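Local coordinates for protein protease LasA (Pseudomonas aeruginosa, PDB 3IT5) that cleaves the pentaglycine cross-links of staphylococcal peptidoglycan as a zinc metallopeptidase of the M23 family and takes part in the degradation of host elastin, at residues 77-89 and 98-112. Sequence-based numbering, arbitrary orientation.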
ATOM      1  N   THR A  77       6.286  -2.480  -5.922  1.00  4.78           N
ATOM      2  CA  THR A  77       5.586  -2.126  -4.697  1.00  4.52           C
ATOM      3  C   THR A  77       6.095  -2.960  -3.528  1.00  4.52           C
ATOM      4  O   THR A  77       6.378  -4.149  -3.674  1.00  4.36           O
ATOM      5  CB  THR A  77       4.057  -2.258  -4.851  1.00  4.44           C
ATOM      6  OG1 THR A  77       3.740  -3.492  -5.507  1.00  4.29           O
ATOM      7  CG2 THR A  77       3.504  -1.099  -5.671  1.00  4.05           C
ATOM      8  N   ASN A  78       6.235  -2.314  -2.376  1.00  4.63           N
ATOM      9  CA  ASN A  78       6.654  -2.996  -1.163  1.00  4.81           C
ATOM     10  C   ASN A  78       5.504  -3.131  -0.171  1.00  4.65           C
ATOM     11  O   ASN A  78       4.638  -2.261  -0.090  1.00  5.04           O
ATOM     12  CB  ASN A  78       7.833  -2.269  -0.521  1.00  4.49           C
ATOM     13  CG  ASN A  78       8.692  -3.188   0.317  1.00  4.92           C
ATOM     14  OD1 ASN A  78       9.467  -3.987  -0.213  1.00  4.58           O
ATOM     15  ND2 ASN A  78       8.558  -3.084   1.636  1.00  4.45           N
ATOM     16  N   TYR A  79       5.513  -4.230   0.579  1.00  4.68           N
ATOM     17  CA  TYR A  79       4.442  -4.568   1.508  1.00  4.34           C
ATOM     18  C   TYR A  79       5.075  -5.016   2.821  1.00  4.56           C
ATOM     19  O   TYR A  79       5.705  -6.073   2.885  1.00  4.46           O
ATOM     20  CB  TYR A  79       3.559  -5.684   0.931  1.00  4.06           C
ATOM     21  CG  TYR A  79       3.033  -5.390  -0.457  1.00  4.16           C
ATOM     22  CD1 TYR A  79       3.842  -5.571  -1.588  1.00  3.57           C
ATOM     23  CD2 TYR A  79       1.737  -4.926  -0.642  1.00  2.96           C
ATOM     24  CE1 TYR A  79       3.371  -5.287  -2.853  1.00  3.00           C
ATOM     25  CE2 TYR A  79       1.254  -4.651  -1.911  1.00  3.53           C
ATOM     26  CZ  TYR A  79       2.074  -4.828  -3.010  1.00  3.31           C
ATOM     27  OH  TYR A  79       1.591  -4.555  -4.269  1.00  3.87           O
ATOM     28  N   TYR A  80       4.923  -4.198   3.859  1.00  4.56           N
ATOM     29  CA  TYR A  80       5.500  -4.507   5.161  1.00  4.78           C
ATOM     30  C   TYR A  80       4.391  -4.634   6.196  1.00  4.88           C
ATOM     31  O   TYR A  80       3.244  -4.252   5.940  1.00  4.70           O
ATOM     32  CB  TYR A  80       6.554  -3.455   5.558  1.00  4.92           C
ATOM     33  CG  TYR A  80       7.392  -3.825   6.772  1.00  4.68           C
ATOM     34  CD1 TYR A  80       8.076  -5.041   6.833  1.00  4.60           C
ATOM     35  CD2 TYR A  80       7.510  -2.952   7.851  1.00  4.30           C
ATOM     36  CE1 TYR A  80       8.848  -5.379   7.947  1.00  4.56           C
ATOM     37  CE2 TYR A  80       8.282  -3.283   8.973  1.00  4.21           C
ATOM     38  CZ  TYR A  80       8.940  -4.491   9.013  1.00  3.70           C
ATOM     39  OH  TYR A  80       9.694  -4.814  10.113  1.00  3.50           O
ATOM     40  N   HIS A  81       4.740  -5.179   7.361  1.00  5.17           N
ATOM     41  CA  HIS A  81       3.768  -5.575   8.385  1.00  5.42           C
ATOM     42  C   HIS A  81       2.837  -6.668   7.847  1.00  5.35           C
ATOM     43  O   HIS A  81       1.632  -6.641   8.079  1.00  5.48           O
ATOM     44  CB  HIS A  81       2.954  -4.384   8.904  1.00  5.46           C
ATOM     45  CG  HIS A  81       3.781  -3.225   9.368  1.00  6.15           C
ATOM     46  ND1 HIS A  81       4.821  -3.355  10.264  1.00  6.21           N
ATOM     47  CD2 HIS A  81       3.684  -1.902   9.092  1.00  6.11           C
ATOM     48  CE1 HIS A  81       5.345  -2.165  10.501  1.00  5.95           C
ATOM     49  NE2 HIS A  81       4.672  -1.267   9.805  1.00  6.55           N
ATOM     50  N   MET A  82       3.418  -7.624   7.127  1.00  5.45           N
ATOM     51  CA  MET A  82       2.673  -8.740   6.546  1.00  5.54           C
ATOM     52  C   MET A  82       2.676  -9.950   7.471  1.00  5.45           C
ATOM     53  O   MET A  82       3.475 -10.032   8.407  1.00  5.03           O
ATOM     54  CB  MET A  82       3.267  -9.136   5.191  1.00  5.89           C
ATOM     55  CG  MET A  82       3.122  -8.093   4.092  1.00  6.55           C
ATOM     56  SD  MET A  82       1.417  -7.846   3.572  1.00  8.53           S
ATOM     57  CE  MET A  82       1.004  -9.456   2.885  1.00  7.37           C
ATOM     58  N   ASP A  83       1.767 -10.882   7.205  1.00  5.56           N
ATOM     59  CA  ASP A  83       1.691 -12.140   7.936  1.00  5.61           C
ATOM     60  C   ASP A  83       1.061 -13.177   7.016  1.00  5.66           C
ATOM     61  O   ASP A  83       0.426 -12.819   6.020  1.00  5.44           O
ATOM     62  CB  ASP A  83       0.859 -11.965   9.217  1.00  5.84           C
ATOM     63  CG  ASP A  83       0.947 -13.165  10.159  1.00  6.29           C
ATOM     64  OD1 ASP A  83       1.913 -13.957  10.073  1.00  7.47           O
ATOM     65  OD2 ASP A  83       0.037 -13.313  11.001  1.00  6.88           O
ATOM     66  N   GLN A  84       1.262 -14.456   7.334  1.00  5.82           N
ATOM     67  CA  GLN A  84       0.605 -15.560   6.631  1.00  5.62           C
ATOM     68  C   GLN A  84       0.809 -15.457   5.115  1.00  5.88           C
ATOM     69  O   GLN A  84      -0.140 -15.580   4.324  1.00  5.95           O
ATOM     70  CB  GLN A  84      -0.887 -15.611   7.007  1.00  5.73           C
ATOM     71  CG  GLN A  84      -1.141 -15.763   8.517  1.00  5.80           C
ATOM     72  CD  GLN A  84      -2.617 -15.735   8.895  1.00  5.87           C
ATOM     73  OE1 GLN A  84      -3.491 -16.009   8.076  1.00  6.21           O
ATOM     74  NE2 GLN A  84      -2.894 -15.412  10.151  1.00  6.24           N
ATOM     75  N   ILE A  85       2.061 -15.227   4.724  1.00  5.80           N
ATOM     76  CA  ILE A  85       2.428 -15.065   3.319  1.00  6.08           C
ATOM     77  C   ILE A  85       2.123 -16.330   2.524  1.00  6.07           C
ATOM     78  O   ILE A  85       2.569 -17.427   2.869  1.00  6.30           O
ATOM     79  CB  ILE A  85       3.905 -14.628   3.149  1.00  5.97           C
ATOM     80  CG1 ILE A  85       4.152 -13.318   3.915  1.00  6.15           C
ATOM     81  CG2 ILE A  85       4.251 -14.471   1.662  1.00  5.79           C
ATOM     82  CD1 ILE A  85       5.544 -12.717   3.731  1.00  6.19           C
ATOM     83  N   GLN A  86       1.328 -16.165   1.473  1.00  6.04           N
ATOM     84  CA  GLN A  86       0.874 -17.292   0.675  1.00  5.91           C
ATOM     85  C   GLN A  86       1.391 -17.253  -0.767  1.00  5.99           C
ATOM     86  O   GLN A  86       0.817 -17.875  -1.664  1.00  6.04           O
ATOM     87  CB  GLN A  86      -0.652 -17.408   0.729  1.00  5.88           C
ATOM     88  CG  GLN A  86      -1.416 -16.220   0.184  1.00  5.72           C
ATOM     89  CD  GLN A  86      -2.891 -16.522   0.016  1.00  5.71           C
ATOM     90  OE1 GLN A  86      -3.561 -16.944   0.960  1.00  4.93           O
ATOM     91  NE2 GLN A  86      -3.408 -16.303  -1.189  1.00  5.96           N
ATOM     92  N   VAL A  87       2.482 -16.522  -0.974  1.00  5.99           N
ATOM     93  CA  VAL A  87       3.171 -16.497  -2.269  1.00  6.13           C
ATOM     94  C   VAL A  87       4.648 -16.864  -2.078  1.00  6.33           C
ATOM     95  O   VAL A  87       5.150 -16.852  -0.946  1.00  6.41           O
ATOM     96  CB  VAL A  87       3.007 -15.138  -3.008  1.00  5.86           C
ATOM     97  CG1 VAL A  87       1.612 -15.031  -3.639  1.00  5.90           C
ATOM     98  CG2 VAL A  87       3.284 -13.961  -2.082  1.00  5.35           C
ATOM     99  N   SER A  88       5.329 -17.196  -3.173  1.00  6.42           N
ATOM    100  CA  SER A  88       6.715 -17.676  -3.118  1.00  6.57           C
ATOM    101  C   SER A  88       7.681 -16.819  -3.932  1.00  6.56           C
ATOM    102  O   SER A  88       7.262 -16.020  -4.770  1.00  6.34           O
ATOM    103  CB  SER A  88       6.798 -19.127  -3.612  1.00  6.71           C
ATOM    104  OG  SER A  88       5.891 -19.961  -2.915  1.00  6.80           O
ATOM    105  N   ASN A  89       8.975 -17.002  -3.671  1.00  6.56           N
ATOM    106  CA  ASN A  89      10.036 -16.384  -4.455  1.00  6.63           C
ATOM    107  C   ASN A  89       9.939 -16.797  -5.919  1.00  6.73           C
ATOM    108  O   ASN A  89       9.871 -17.986  -6.227  1.00  6.70           O
ATOM    109  CB  ASN A  89      11.413 -16.771  -3.902  1.00  6.64           C
ATOM    110  CG  ASN A  89      11.743 -16.063  -2.598  1.00  7.22           C
ATOM    111  OD1 ASN A  89      11.466 -14.871  -2.431  1.00  6.76           O
ATOM    112  ND2 ASN A  89      12.346 -16.796  -1.666  1.00  6.75           N
ATOM    113  N   LYS A  98      -3.908 -12.408  -3.845  1.00  5.49           N
ATOM    114  CA  LYS A  98      -3.731 -12.341  -2.397  1.00  5.25           C
ATOM    115  C   LYS A  98      -2.318 -12.750  -1.986  1.00  4.92           C
ATOM    116  O   LYS A  98      -1.880 -13.864  -2.262  1.00  4.91           O
ATOM    117  CB  LYS A  98      -4.785 -13.185  -1.668  1.00  5.09           C
ATOM    118  CG  LYS A  98      -4.621 -13.217  -0.153  1.00  4.79           C
ATOM    119  CD  LYS A  98      -5.852 -13.814   0.525  1.00  4.28           C
ATOM    120  CE  LYS A  98      -5.623 -14.035   2.022  1.00  3.64           C
ATOM    121  NZ  LYS A  98      -6.901 -14.408   2.705  1.00  3.66           N
ATOM    122  N   LEU A  99      -1.618 -11.829  -1.329  1.00  4.87           N
ATOM    123  CA  LEU A  99      -0.245 -12.057  -0.868  1.00  4.39           C
ATOM    124  C   LEU A  99      -0.212 -12.615   0.550  1.00  4.37           C
ATOM    125  O   LEU A  99       0.769 -13.249   0.955  1.00  4.23           O
ATOM    126  CB  LEU A  99       0.554 -10.751  -0.922  1.00  4.34           C
ATOM    127  CG  LEU A  99       0.572  -9.969  -2.242  1.00  4.23           C
ATOM    128  CD1 LEU A  99       1.477  -8.743  -2.125  1.00  3.92           C
ATOM    129  CD2 LEU A  99       1.019 -10.855  -3.399  1.00  4.11           C
ATOM    130  N   GLY A 100      -1.282 -12.354   1.301  1.00  4.09           N
ATOM    131  CA  GLY A 100      -1.403 -12.798   2.683  1.00  3.79           C
ATOM    132  C   GLY A 100      -2.377 -11.927   3.456  1.00  4.14           C
ATOM    133  O   GLY A 100      -3.463 -11.591   2.966  1.00  3.81           O
ATOM    134  N   VAL A 101      -1.984 -11.562   4.672  1.00  3.93           N
ATOM    135  CA  VAL A 101      -2.763 -10.648   5.504  1.00  4.23           C
ATOM    136  C   VAL A 101      -1.815  -9.647   6.134  1.00  4.31           C
ATOM    137  O   VAL A 101      -0.603  -9.885   6.165  1.00  4.45           O
ATOM    138  CB  VAL A 101      -3.542 -11.396   6.625  1.00  4.28           C
ATOM    139  CG1 VAL A 101      -4.711 -12.197   6.046  1.00  4.11           C
ATOM    140  CG2 VAL A 101      -2.611 -12.312   7.427  1.00  4.32           C
ATOM    141  N   TYR A 102      -2.341  -8.521   6.616  1.00  4.39           N
ATOM    142  CA  TYR A 102      -1.532  -7.686   7.495  1.00  4.35           C
ATOM    143  C   TYR A 102      -1.557  -8.278   8.901  1.00  4.34           C
ATOM    144  O   TYR A 102      -2.514  -8.956   9.278  1.00  4.28           O
ATOM    145  CB  TYR A 102      -1.908  -6.195   7.443  1.00  4.44           C
ATOM    146  CG  TYR A 102      -3.323  -5.811   7.828  1.00  4.42           C
ATOM    147  CD1 TYR A 102      -3.685  -5.643   9.165  1.00  4.65           C
ATOM    148  CD2 TYR A 102      -4.283  -5.553   6.851  1.00  4.34           C
ATOM    149  CE1 TYR A 102      -4.979  -5.266   9.520  1.00  4.75           C
ATOM    150  CE2 TYR A 102      -5.581  -5.171   7.194  1.00  4.68           C
ATOM    151  CZ  TYR A 102      -5.920  -5.030   8.527  1.00  5.02           C
ATOM    152  OH  TYR A 102      -7.198  -4.656   8.869  1.00  5.07           O
ATOM    153  N   ALA A 103      -0.488  -8.050   9.659  1.00  4.20           N
ATOM    154  CA  ALA A 103      -0.293  -8.738  10.937  1.00  4.14           C
ATOM    155  C   ALA A 103      -1.207  -8.225  12.052  1.00  4.19           C
ATOM    156  O   ALA A 103      -1.416  -7.017  12.198  1.00  3.97           O
ATOM    157  CB  ALA A 103       1.177  -8.668  11.359  1.00  4.11           C
ATOM    158  N   GLY A 104      -1.753  -9.163  12.824  1.00  4.31           N
ATOM    159  CA  GLY A 104      -2.584  -8.841  13.992  1.00  4.11           C
ATOM    160  C   GLY A 104      -1.838  -8.970  15.309  1.00  4.11           C
ATOM    161  O   GLY A 104      -2.438  -8.875  16.384  1.00  4.15           O
ATOM    162  N   ASN A 105      -0.534  -9.219  15.225  1.00  3.87           N
ATOM    163  CA  ASN A 105       0.337  -9.210  16.394  1.00  4.26           C
ATOM    164  C   ASN A 105       1.631  -8.447  16.117  1.00  4.16           C
ATOM    165  O   ASN A 105       2.245  -8.615  15.055  1.00  4.42           O
ATOM    166  CB  ASN A 105       0.617 -10.630  16.900  1.00  4.13           C
ATOM    167  CG  ASN A 105       1.384 -11.466  15.903  1.00  4.90           C
ATOM    168  OD1 ASN A 105       2.613 -11.519  15.951  1.00  5.79           O
ATOM    169  ND2 ASN A 105       0.676 -12.117  14.996  1.00  4.45           N
ATOM    170  N   ILE A 106       2.028  -7.607  17.071  1.00  4.13           N
ATOM    171  CA  ILE A 106       3.188  -6.720  16.922  1.00  4.00           C
ATOM    172  C   ILE A 106       4.487  -7.489  16.653  1.00  4.22           C
ATOM    173  O   ILE A 106       5.421  -6.969  16.043  1.00  4.10           O
ATOM    174  CB  ILE A 106       3.356  -5.800  18.170  1.00  4.00           C
ATOM    175  CG1 ILE A 106       4.164  -4.544  17.812  1.00  3.67           C
ATOM    176  CG2 ILE A 106       3.976  -6.567  19.353  1.00  3.53           C
ATOM    177  CD1 ILE A 106       4.025  -3.393  18.809  1.00  3.50           C
ATOM    178  N   ASN A 107       4.524  -8.734  17.117  1.00  4.62           N
ATOM    179  CA  ASN A 107       5.709  -9.572  17.030  1.00  4.91           C
ATOM    180  C   ASN A 107       6.039  -9.871  15.573  1.00  4.97           C
ATOM    181  O   ASN A 107       7.167  -9.648  15.118  1.00  4.75           O
ATOM    182  CB  ASN A 107       5.483 -10.864  17.828  1.00  5.04           C
ATOM    183  CG  ASN A 107       4.688 -10.626  19.118  1.00  5.81           C
ATOM    184  OD1 ASN A 107       3.552 -10.130  19.091  1.00  6.59           O
ATOM    185  ND2 ASN A 107       5.280 -10.973  20.244  1.00  6.75           N
ATOM    186  N   THR A 108       5.039 -10.362  14.849  1.00  4.87           N
ATOM    187  CA  THR A 108       5.167 -10.601  13.416  1.00  4.98           C
ATOM    188  C   THR A 108       5.235  -9.269  12.675  1.00  4.94           C
ATOM    189  O   THR A 108       6.080  -9.093  11.797  1.00  4.73           O
ATOM    190  CB  THR A 108       4.016 -11.465  12.886  1.00  4.89           C
ATOM    191  OG1 THR A 108       3.921 -12.654  13.683  1.00  4.87           O
ATOM    192  CG2 THR A 108       4.250 -11.851  11.426  1.00  4.92           C
ATOM    193  N   ALA A 109       4.369  -8.330  13.063  1.00  4.85           N
ATOM    194  CA  ALA A 109       4.310  -6.996  12.459  1.00  5.44           C
ATOM    195  C   ALA A 109       5.672  -6.313  12.338  1.00  5.46           C
ATOM    196  O   ALA A 109       5.906  -5.521  11.417  1.00  5.72           O
ATOM    197  CB  ALA A 109       3.337  -6.106  13.231  1.00  5.24           C
ATOM    198  N   LEU A 110       6.568  -6.627  13.266  1.00  5.58           N
ATOM    199  CA  LEU A 110       7.882  -6.007  13.282  1.00  5.99           C
ATOM    200  C   LEU A 110       8.993  -7.057  13.237  1.00  6.16           C
ATOM    201  O   LEU A 110       9.961  -6.970  13.984  1.00  6.28           O
ATOM    202  CB  LEU A 110       8.025  -5.085  14.508  1.00  5.70           C
ATOM    203  CG  LEU A 110       6.975  -3.979  14.684  1.00  5.49           C
ATOM    204  CD1 LEU A 110       7.070  -3.374  16.061  1.00  5.25           C
ATOM    205  CD2 LEU A 110       7.082  -2.886  13.610  1.00  5.67           C
ATOM    206  N   CYS A 111       8.850  -8.038  12.344  1.00  6.94           N
ATOM    207  CA  CYS A 111       9.870  -9.085  12.162  1.00  7.50           C
ATOM    208  C   CYS A 111      11.218  -8.520  11.693  1.00  7.25           C
ATOM    209  O   CYS A 111      12.281  -9.094  11.967  1.00  6.95           O
ATOM    210  CB  CYS A 111       9.373 -10.177  11.198  1.00  7.70           C
ATOM    211  SG  CYS A 111       9.626  -9.871   9.421  1.00  9.97           S
ATOM    212  N   GLU A 112      11.165  -7.392  10.989  1.00  7.15           N
ATOM    213  CA  GLU A 112      12.378  -6.752  10.483  1.00  7.17           C
ATOM    214  C   GLU A 112      12.615  -5.390  11.131  1.00  6.91           C
ATOM    215  O   GLU A 112      13.229  -4.509  10.533  1.00  6.57           O
ATOM    216  CB  GLU A 112      12.348  -6.661   8.951  1.00  7.51           C
ATOM    217  CG  GLU A 112      12.598  -7.999   8.265  1.00  7.69           C
ATOM    218  CD  GLU A 112      12.547  -7.912   6.756  1.00  8.11           C
ATOM    219  OE1 GLU A 112      13.576  -7.566   6.133  1.00  8.87           O
ATOM    220  OE2 GLU A 112      11.479  -8.206   6.189  1.00  7.51           O
TER
HETATM  221  O   HOH W   1      -2.214 -11.651  11.561  1.00  2.00           O
HETATM  222  O   HOH W   2      -2.451 -16.008  -3.669  1.00  2.00           O
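His81 meets the end of the short helix 106-109 with its ring edge: ND1 donates to Ala109 O at 2.7 Å, nearly straight (170°) and within the imidazole plane. Here strand 75-83 of the antiparallel M23 beta fold pairs with strand 98-102; residues 84-87 pack along strand 98-102, while the loop and helix of 103-112 cover Tyr80 to Asp83. CG of His81 lies anti to the carbonyl carbon (chi1 -52°), which swings the ring out to Ala109 O, while CD2 of Leu110 sits beside CE1 at the same edge. The bond fixes the rotation of a probable proton donor/acceptor of the active site, close to His120 and the zinc ligand His122. Asp83 and Val101 form the hydrogen-bonded pair, with N and O exchanged both ways, and Ala103 N reaches His81 O at 3.0 Å. Farther along, Leu99 O receives Gln86 N, beside a classic beta bulge, where Leu99 and Gly100 together stand opposite one residue of strand 50-52. Leu99 sets CD1 over the centre of the Tyr79 ring, a CH-pi contact 3.8 Å from the centroid, and its CD2 leans on Val87 CG2. Met82, bent at chi2 and chi3, curls its CE back to Leu99 CB at 4.0 Å. On the side carrying Asp83 and Val101, the Gln84 side chain lies obliquely over Val101 CG2, and Thr108 CG2 comes crosswise to 3.4 Å from Asp83 OD1. Tyr80 OH, hydrogen-bonded to Gly113 O, also accepts weakly from Glu112 N. Gln86 NE2 donates weakly to Lys98 O, and a water bridges the same two atoms, accepting from NE2 and donating to Lys98 O at 2.6 Å.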